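Local coordinates for protein 5-carboxymethyl-2-hydroxymuconate semialdehyde dehydrogenase (Thermus thermophilus, PDB 2D4E) that probably oxidises the aldehyde group of 5-carboxymethyl-2-hydroxymuconate semialdehyde to the carboxylate, using NAD, as a tetrameric member of the aldehyde dehydrogenase family, at residues N131-Y135 against T180-P185; A142-R146 against Y157-V161; H470-P474 against E486-Y490. The contacts are given in a common frame with arbitrary orientation. Residue numbers count along the deposited sequence, not the author numbering.

Contact 1: residues N131-Y135 against T180-P185; sequences NFAFY and TWRIAP
Segments 131-135 (helix 118-136) and 180-185 (helix 175-188) run roughly parallel, axes 8.6 Å apart and crossing at -30°. Nearest CA pairs are Asn131-Trp181 (6.0 Å), Phe132-Ala184 (5.1 Å) and Tyr135-Pro185 (5.7 Å). The second helix is kinked, Arg182 N and Pro185 N lacking bonds to the preceding turn. The Ala184 methyl fits the hollow formed by Asn131, Phe132 and Tyr135: CB lies 3.6 Å from Asn131 O, 3.9 Å from Tyr135 CD1, and over the Phe132 face, 4.0 Å from the centroid (CH-pi). The Phe132 ring (chi1 m) has Thr180 CG2 and Ile183 CG2 at its edge; Pro185 CB sits over a Tyr135 ring face (chi1 m), 3.7 Å from its centroid (CH-pi). The Trp181 CA-CB bond points away, but chi1 t brings the indole back, Tyr135 OH lying over its face, 4.0 Å from Trp181 CH2. Helix 175-188 follows strand 166-169 of the parallel sheet, consistent with the family's NAD-binding domain; the Trp181 side chain is about 6 Å from bound NAD. Asn131 ND2 donates to Thr180 OG1 (2.9 Å), which also bonds Leu176 O. Water 1 bridges Tyr135 OH (2.5 Å) and Trp181 O (2.9 Å), so a mostly apolar interface still holds polar groups in specific bonds.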
loop_
_atom_site.group_PDB
_atom_site.type_symbol
_atom_site.label_atom_id
_atom_site.label_comp_id
_atom_site.label_asym_id
_atom_site.label_seq_id
_atom_site.Cartn_x
_atom_site.Cartn_y
_atom_site.Cartn_z
ATOM N N ASN C 131 13.259 20.050 -2.363
ATOM C CA ASN C 131 13.723 18.692 -2.114
ATOM C C ASN C 131 13.730 18.429 -0.605
ATOM O O ASN C 131 13.292 17.373 -0.151
ATOM C CB ASN C 131 15.131 18.472 -2.691
ATOM C CG ASN C 131 15.126 18.281 -4.203
ATOM O OD1 ASN C 131 14.103 17.927 -4.794
ATOM N ND2 ASN C 131 16.279 18.496 -4.832
ATOM N N PHE C 132 14.216 19.395 0.167
ATOM C CA PHE C 132 14.257 19.244 1.620
ATOM C C PHE C 132 12.875 19.377 2.259
ATOM O O PHE C 132 12.527 18.618 3.161
ATOM C CB PHE C 132 15.219 20.260 2.246
ATOM C CG PHE C 132 16.667 19.916 2.049
ATOM C CD1 PHE C 132 17.384 20.438 0.978
ATOM C CD2 PHE C 132 17.303 19.029 2.916
ATOM C CE1 PHE C 132 18.716 20.079 0.768
ATOM C CE2 PHE C 132 18.630 18.662 2.718
ATOM C CZ PHE C 132 19.339 19.189 1.637
ATOM N N ALA C 133 12.088 20.337 1.790
ATOM C CA ALA C 133 10.752 20.533 2.333
ATOM C C ALA C 133 9.902 19.294 2.073
ATOM O O ALA C 133 9.074 18.900 2.905
ATOM C CB ALA C 133 10.100 21.760 1.697
ATOM N N PHE C 134 10.123 18.684 0.909
ATOM C CA PHE C 134 9.398 17.489 0.493
ATOM C C PHE C 134 9.706 16.283 1.382
ATOM O O PHE C 134 8.811 15.721 2.011
ATOM C CB PHE C 134 9.752 17.162 -0.960
ATOM C CG PHE C 134 9.096 15.917 -1.486
ATOM C CD1 PHE C 134 7.717 15.859 -1.669
ATOM C CD2 PHE C 134 9.863 14.802 -1.816
ATOM C CE1 PHE C 134 7.107 14.713 -2.176
ATOM C CE2 PHE C 134 9.263 13.648 -2.324
ATOM C CZ PHE C 134 7.879 13.605 -2.505
ATOM N N TYR C 135 10.972 15.885 1.439
ATOM C CA TYR C 135 11.342 14.731 2.244
ATOM C C TYR C 135 11.202 14.939 3.745
ATOM O O TYR C 135 11.162 13.975 4.507
ATOM C CB TYR C 135 12.757 14.274 1.894
ATOM C CG TYR C 135 12.798 13.520 0.588
ATOM C CD1 TYR C 135 13.301 14.111 -0.574
ATOM C CD2 TYR C 135 12.301 12.219 0.506
ATOM C CE1 TYR C 135 13.310 13.419 -1.789
ATOM C CE2 TYR C 135 12.302 11.518 -0.699
ATOM C CZ TYR C 135 12.810 12.121 -1.840
ATOM O OH TYR C 135 12.843 11.415 -3.019
ATOM N N THR C 180 21.170 17.755 -3.667
ATOM C CA THR C 180 20.119 17.816 -2.651
ATOM C C THR C 180 19.055 16.755 -2.905
ATOM O O THR C 180 18.354 16.342 -1.980
ATOM C CB THR C 180 19.440 19.207 -2.594
ATOM O OG1 THR C 180 18.839 19.509 -3.861
ATOM C CG2 THR C 180 20.464 20.277 -2.239
ATOM N N TRP C 181 18.949 16.314 -4.157
ATOM C CA TRP C 181 17.996 15.273 -4.545
ATOM C C TRP C 181 18.298 13.977 -3.773
ATOM O O TRP C 181 17.396 13.186 -3.493
ATOM C CB TRP C 181 18.108 15.006 -6.053
ATOM C CG TRP C 181 17.186 13.932 -6.599
ATOM C CD1 TRP C 181 17.552 12.840 -7.340
ATOM C CD2 TRP C 181 15.759 13.870 -6.474
ATOM N NE1 TRP C 181 16.444 12.109 -7.681
ATOM C CE2 TRP C 181 15.330 12.715 -7.164
ATOM C CE3 TRP C 181 14.799 14.680 -5.843
ATOM C CZ2 TRP C 181 13.981 12.346 -7.245
ATOM C CZ3 TRP C 181 13.456 14.312 -5.923
ATOM C CH2 TRP C 181 13.060 13.155 -6.618
ATOM N N ARG C 182 19.565 13.770 -3.429
ATOM C CA ARG C 182 19.982 12.566 -2.707
ATOM C C ARG C 182 20.212 12.825 -1.216
ATOM O O ARG C 182 19.915 11.976 -0.365
ATOM C CB ARG C 182 21.271 12.020 -3.317
ATOM C CG ARG C 182 21.238 11.891 -4.835
ATOM C CD ARG C 182 20.304 10.785 -5.309
ATOM N NE ARG C 182 20.749 10.294 -6.613
ATOM C CZ ARG C 182 20.649 9.031 -7.017
ATOM N NH1 ARG C 182 20.095 8.119 -6.227
ATOM N NH2 ARG C 182 21.101 8.684 -8.215
ATOM N N ILE C 183 20.753 14.001 -0.911
ATOM C CA ILE C 183 21.033 14.387 0.460
ATOM C C ILE C 183 19.772 14.463 1.311
ATOM O O ILE C 183 19.738 13.962 2.433
ATOM C CB ILE C 183 21.739 15.757 0.509
ATOM C CG1 ILE C 183 23.081 15.675 -0.233
ATOM C CG2 ILE C 183 21.925 16.194 1.960
ATOM C CD1 ILE C 183 23.715 17.034 -0.501
ATOM N N ALA C 184 18.737 15.095 0.774
ATOM C CA ALA C 184 17.482 15.250 1.494
ATOM C C ALA C 184 16.890 13.908 1.943
ATOM O O ALA C 184 16.591 13.721 3.120
ATOM C CB ALA C 184 16.481 16.024 0.633
ATOM N N PRO C 185 16.707 12.955 1.013
ATOM C CA PRO C 185 16.146 11.689 1.489
ATOM C C PRO C 185 17.091 10.951 2.438
ATOM O O PRO C 185 16.656 10.378 3.434
ATOM C CB PRO C 185 15.865 10.915 0.191
ATOM C CG PRO C 185 16.837 11.502 -0.801
ATOM C CD PRO C 185 16.810 12.974 -0.457
HETATM O O HOH W 1 15.014 11.685 -4.228
#

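Contact 2: residues A142-R146 against Y157-V161; sequences AMEDR and YTVRV
This is an antiparallel beta hairpin whose arms 142-146 and 157-161 run 160° apart; in aldehyde dehydrogenases such a hairpin belongs to the oligomerisation region. Strand 154-162 also pairs antiparallel with strand 496-504, and Asp145 and Arg146 pair antiparallel with a strand of the second subunit. Segment 157-161 is extended, whereas 142-146 becomes a weakly bonded strand only near Asp145. Tyr157 CA is 3.4 Å from Arg146 O, while its OH bonds His450 of the third subunit. Thr158 N donates to Arg146 O (2.8 Å). With chi1 p, Thr158 OG1 takes a bond from Arg146 N (2.9 Å) and gives one to Asp145 OD1 (2.5 Å), so the side chain replaces the carbonyl of a regular pair; Thr158 O is bonded by Thr147 of the second subunit. Val159 CA approaches Met143 O at 3.4 Å. Arg160 N donates to Met143 O (3.0 Å), two residues on from Thr158 but three back from Arg146, so the first arm carries one extra residue, where Asp145 has an unusual psi of -124°. Arg160 forms a salt bridge with Asp493 and hydrogen-bonds Thr496. Water 3 accepts from Arg160 NE (2.9 Å) and donates to Glu144 O (3.0 Å) and Asp145 OD2 (2.7 Å).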
loop_
_atom_site.group_PDB
_atom_site.type_symbol
_atom_site.label_atom_id
_atom_site.label_comp_id
_atom_site.label_asym_id
_atom_site.label_seq_id
_atom_site.Cartn_x
_atom_site.Cartn_y
_atom_site.Cartn_z
ATOM N N ALA C 142 9.220 6.982 7.800
ATOM C CA ALA C 142 10.337 6.173 7.327
ATOM C C ALA C 142 10.496 4.756 7.876
ATOM O O ALA C 142 11.222 3.952 7.292
ATOM C CB ALA C 142 11.637 6.953 7.514
ATOM N N MET C 143 9.830 4.437 8.980
ATOM C CA MET C 143 9.944 3.094 9.555
ATOM C C MET C 143 8.744 2.228 9.212
ATOM O O MET C 143 8.760 1.021 9.419
ATOM C CB MET C 143 10.062 3.167 11.084
ATOM C CG MET C 143 11.290 3.900 11.598
ATOM S SD MET C 143 11.296 3.926 13.398
ATOM C CE MET C 143 11.716 2.194 13.752
ATOM N N GLU C 144 7.711 2.860 8.674
ATOM C CA GLU C 144 6.466 2.187 8.347
ATOM C C GLU C 144 6.444 1.126 7.247
ATOM O O GLU C 144 7.065 1.271 6.191
ATOM C CB GLU C 144 5.401 3.239 8.018
ATOM C CG GLU C 144 5.155 4.253 9.121
ATOM C CD GLU C 144 4.233 5.380 8.685
ATOM O OE1 GLU C 144 4.023 6.329 9.480
ATOM O OE2 GLU C 144 3.718 5.318 7.548
ATOM N N ASP C 145 5.718 0.047 7.524
ATOM C CA ASP C 145 5.506 -0.993 6.542
ATOM C C ASP C 145 4.234 -1.783 6.805
ATOM O O ASP C 145 3.164 -1.191 6.931
ATOM C CB ASP C 145 6.689 -1.954 6.378
ATOM C CG ASP C 145 6.655 -2.661 5.019
ATOM O OD1 ASP C 145 6.937 -3.876 4.937
ATOM O OD2 ASP C 145 6.333 -1.985 4.016
ATOM N N ARG C 146 4.346 -3.103 6.931
ATOM C CA ARG C 146 3.149 -3.941 7.058
ATOM C C ARG C 146 3.055 -4.981 8.181
ATOM O O ARG C 146 4.024 -5.249 8.895
ATOM C CB ARG C 146 2.952 -4.662 5.716
ATOM C CG ARG C 146 2.983 -3.734 4.493
ATOM C CD ARG C 146 2.885 -4.506 3.170
ATOM N NE ARG C 146 1.665 -5.307 3.105
ATOM C CZ ARG C 146 1.392 -6.209 2.163
ATOM N NH1 ARG C 146 2.256 -6.442 1.181
ATOM N NH2 ARG C 146 0.248 -6.885 2.208
ATOM N N TYR C 157 5.389 -8.838 11.540
ATOM C CA TYR C 157 5.229 -7.446 11.191
ATOM C C TYR C 157 6.562 -6.984 10.649
ATOM O O TYR C 157 7.602 -7.552 10.973
ATOM C CB TYR C 157 4.760 -6.616 12.400
ATOM C CG TYR C 157 5.757 -6.411 13.518
ATOM C CD1 TYR C 157 6.681 -5.366 13.471
ATOM C CD2 TYR C 157 5.743 -7.224 14.650
ATOM C CE1 TYR C 157 7.562 -5.129 14.529
ATOM C CE2 TYR C 157 6.621 -6.998 15.714
ATOM C CZ TYR C 157 7.525 -5.947 15.644
ATOM O OH TYR C 157 8.381 -5.705 16.692
ATOM N N THR C 158 6.528 -5.977 9.788
ATOM C CA THR C 158 7.747 -5.471 9.193
ATOM C C THR C 158 7.943 -3.993 9.478
ATOM O O THR C 158 6.980 -3.230 9.588
ATOM C CB THR C 158 7.730 -5.672 7.669
ATOM O OG1 THR C 158 6.574 -5.025 7.128
ATOM C CG2 THR C 158 7.682 -7.156 7.318
ATOM N N VAL C 159 9.204 -3.602 9.600
ATOM C CA VAL C 159 9.561 -2.212 9.831
ATOM C C VAL C 159 10.793 -1.930 8.978
ATOM O O VAL C 159 11.402 -2.846 8.431
ATOM C CB VAL C 159 9.894 -1.941 11.323
ATOM C CG1 VAL C 159 8.685 -2.261 12.190
ATOM C CG2 VAL C 159 11.099 -2.777 11.751
ATOM N N ARG C 160 11.141 -0.657 8.851
ATOM C CA ARG C 160 12.313 -0.251 8.091
ATOM C C ARG C 160 13.239 0.525 9.028
ATOM O O ARG C 160 12.771 1.261 9.899
ATOM C CB ARG C 160 11.916 0.658 6.920
ATOM C CG ARG C 160 11.133 -0.010 5.814
ATOM C CD ARG C 160 10.647 1.040 4.812
ATOM N NE ARG C 160 10.162 0.438 3.572
ATOM C CZ ARG C 160 10.938 -0.174 2.682
ATOM N NH1 ARG C 160 12.249 -0.269 2.878
ATOM N NH2 ARG C 160 10.399 -0.698 1.594
ATOM N N VAL C 161 14.544 0.360 8.841
ATOM C CA VAL C 161 15.536 1.056 9.646
ATOM C C VAL C 161 16.587 1.696 8.738
ATOM O O VAL C 161 16.841 1.214 7.631
ATOM C CB VAL C 161 16.243 0.091 10.644
ATOM C CG1 VAL C 161 15.210 -0.527 11.592
ATOM C CG2 VAL C 161 16.995 -1.005 9.887
HETATM O O HOH W 2 13.579 3.634 8.450
HETATM O O HOH W 3 7.310 0.393 3.333
#

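Contact 3: residues H470-P474 against E486-Y490; sequences HLPTP and EGGTY
Pro474 and Tyr490 lose the most surface here, 64 and 58 Å², and meet directly. The Tyr490 ring (chi1 m, chi2 95°) offers one face to the proline: Pro474 CB lies 3.5 Å from the centroid, 13° off the normal, a CH-pi contact, and Pro474 CD is 3.3 Å from Tyr490 CE1. Pro472, third in buried area, uses its carbonyl: Pro472 O lies at the ring edge, 3.3 Å from Tyr490 CE1, and accepts from water 4 (2.8 Å), which accepts from Thr489 N (3.0 Å). Pro472 belongs to a type I beta turn from His470 to Thr473, closed by Thr473 N to His470 O (3.0 Å), in the loop after strand 460-463; the turn sets its carbonyls against the Gly487-Gly488 backbone, which leads into helix 488-495 (nearest CA pair Pro472-Gly488, 4.5 Å). Glycines permit this approach. Gly487 CA is 3.3 Å from Leu471 O, and a CB there would clash with Thr473 O; its phi/psi of 110/116 also calls for glycine, and Gly488 has positive phi. Pro474 CA makes a CA-H...O contact with Glu486 O (3.6 Å). Tyr490 OH bonds Asp145 OD1 of the third subunit, while Glu486 OE2 bonds Tyr495 OH and forms a salt bridge with Arg182.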
loop_
_atom_site.group_PDB
_atom_site.type_symbol
_atom_site.label_atom_id
_atom_site.label_comp_id
_atom_site.label_asym_id
_atom_site.label_seq_id
_atom_site.Cartn_x
_atom_site.Cartn_y
_atom_site.Cartn_z
ATOM N N HIS C 470 6.596 15.262 -10.719
ATOM C CA HIS C 470 5.750 15.174 -9.536
ATOM C C HIS C 470 6.580 14.287 -8.600
ATOM O O HIS C 470 6.683 13.069 -8.785
ATOM C CB HIS C 470 4.407 14.527 -9.875
ATOM C CG HIS C 470 3.434 14.533 -8.737
ATOM N ND1 HIS C 470 3.279 15.614 -7.894
ATOM C CD2 HIS C 470 2.544 13.602 -8.321
ATOM C CE1 HIS C 470 2.337 15.348 -7.010
ATOM N NE2 HIS C 470 1.873 14.135 -7.246
ATOM N N LEU C 471 7.182 14.932 -7.607
ATOM C CA LEU C 471 8.084 14.294 -6.659
ATOM C C LEU C 471 7.744 12.941 -6.046
ATOM O O LEU C 471 8.643 12.134 -5.812
ATOM C CB LEU C 471 8.432 15.293 -5.553
ATOM C CG LEU C 471 9.078 16.581 -6.080
ATOM C CD1 LEU C 471 9.647 17.383 -4.924
ATOM C CD2 LEU C 471 10.189 16.239 -7.073
ATOM N N PRO C 472 6.457 12.669 -5.774
ATOM C CA PRO C 472 6.119 11.369 -5.182
ATOM C C PRO C 472 6.280 10.162 -6.119
ATOM O O PRO C 472 6.366 9.022 -5.656
ATOM C CB PRO C 472 4.665 11.552 -4.750
ATOM C CG PRO C 472 4.564 13.034 -4.507
ATOM C CD PRO C 472 5.318 13.598 -5.677
ATOM N N THR C 473 6.313 10.405 -7.426
ATOM C CA THR C 473 6.427 9.301 -8.376
ATOM C C THR C 473 7.826 8.715 -8.410
ATOM O O THR C 473 8.805 9.380 -8.065
ATOM C CB THR C 473 6.051 9.736 -9.811
ATOM O OG1 THR C 473 7.024 10.665 -10.302
ATOM C CG2 THR C 473 4.686 10.387 -9.832
ATOM N N PRO C 474 7.940 7.444 -8.821
ATOM C CA PRO C 474 9.265 6.826 -8.882
ATOM C C PRO C 474 10.051 7.338 -10.084
ATOM O O PRO C 474 9.578 7.293 -11.225
ATOM C CB PRO C 474 8.947 5.337 -8.962
ATOM C CG PRO C 474 7.647 5.307 -9.712
ATOM C CD PRO C 474 6.876 6.465 -9.109
ATOM N N GLU C 486 14.151 6.910 -7.097
ATOM C CA GLU C 486 14.165 7.991 -6.117
ATOM C C GLU C 486 12.746 8.557 -6.158
ATOM O O GLU C 486 11.992 8.275 -7.098
ATOM C CB GLU C 486 15.161 9.092 -6.508
ATOM C CG GLU C 486 16.630 8.769 -6.252
ATOM C CD GLU C 486 16.979 8.701 -4.769
ATOM O OE1 GLU C 486 16.162 9.127 -3.928
ATOM O OE2 GLU C 486 18.083 8.232 -4.439
ATOM N N GLY C 487 12.382 9.342 -5.149
ATOM C CA GLY C 487 11.053 9.927 -5.119
ATOM C C GLY C 487 10.143 9.354 -4.045
ATOM O O GLY C 487 9.800 8.171 -4.084
ATOM N N GLY C 488 9.752 10.196 -3.089
ATOM C CA GLY C 488 8.871 9.767 -2.013
ATOM C C GLY C 488 9.200 8.435 -1.353
ATOM O O GLY C 488 10.330 8.192 -0.931
ATOM N N THR C 489 8.202 7.564 -1.266
ATOM C CA THR C 489 8.374 6.254 -0.650
ATOM C C THR C 489 9.290 5.319 -1.441
ATOM O O THR C 489 9.865 4.391 -0.875
ATOM C CB THR C 489 7.015 5.556 -0.466
ATOM O OG1 THR C 489 6.376 5.410 -1.742
ATOM C CG2 THR C 489 6.124 6.369 0.445
ATOM N N TYR C 490 9.433 5.552 -2.743
ATOM C CA TYR C 490 10.290 4.689 -3.547
ATOM C C TYR C 490 11.753 4.798 -3.142
ATOM O O TYR C 490 12.514 3.838 -3.270
ATOM C CB TYR C 490 10.131 5.008 -5.031
ATOM C CG TYR C 490 8.714 4.823 -5.498
ATOM C CD1 TYR C 490 7.826 5.899 -5.542
ATOM C CD2 TYR C 490 8.236 3.555 -5.825
ATOM C CE1 TYR C 490 6.484 5.709 -5.899
ATOM C CE2 TYR C 490 6.909 3.355 -6.179
ATOM C CZ TYR C 490 6.040 4.429 -6.215
ATOM O OH TYR C 490 4.735 4.213 -6.580
HETATM O O HOH W 4 5.873 8.012 -3.133
#

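Contacts 1 and 3 are buried and adjoin, with centres about 11 Å apart; Arg182 NH1 forms a salt bridge with Glu486 OE2 (2.7 Å), and Leu471 of contact 3 packs on Phe134 and Trp181, so contact 3 touches both helices of contact 1. Contact 2 is peripheral, its centre about 29 Å from the chain centre against 13 and 15 Å, and touches neither. Its chemistry is polar, with four direct hydrogen bonds, whereas contact 1 has one and contact 3 none, relying on CH-pi and backbone packing. Other copies of the protein touch contacts 2 and 3 but not contact 1; the hydrogen bond of Asp145 OD1 in contact 2 with Tyr490 OH of contact 3 in the third subunit ties these two together.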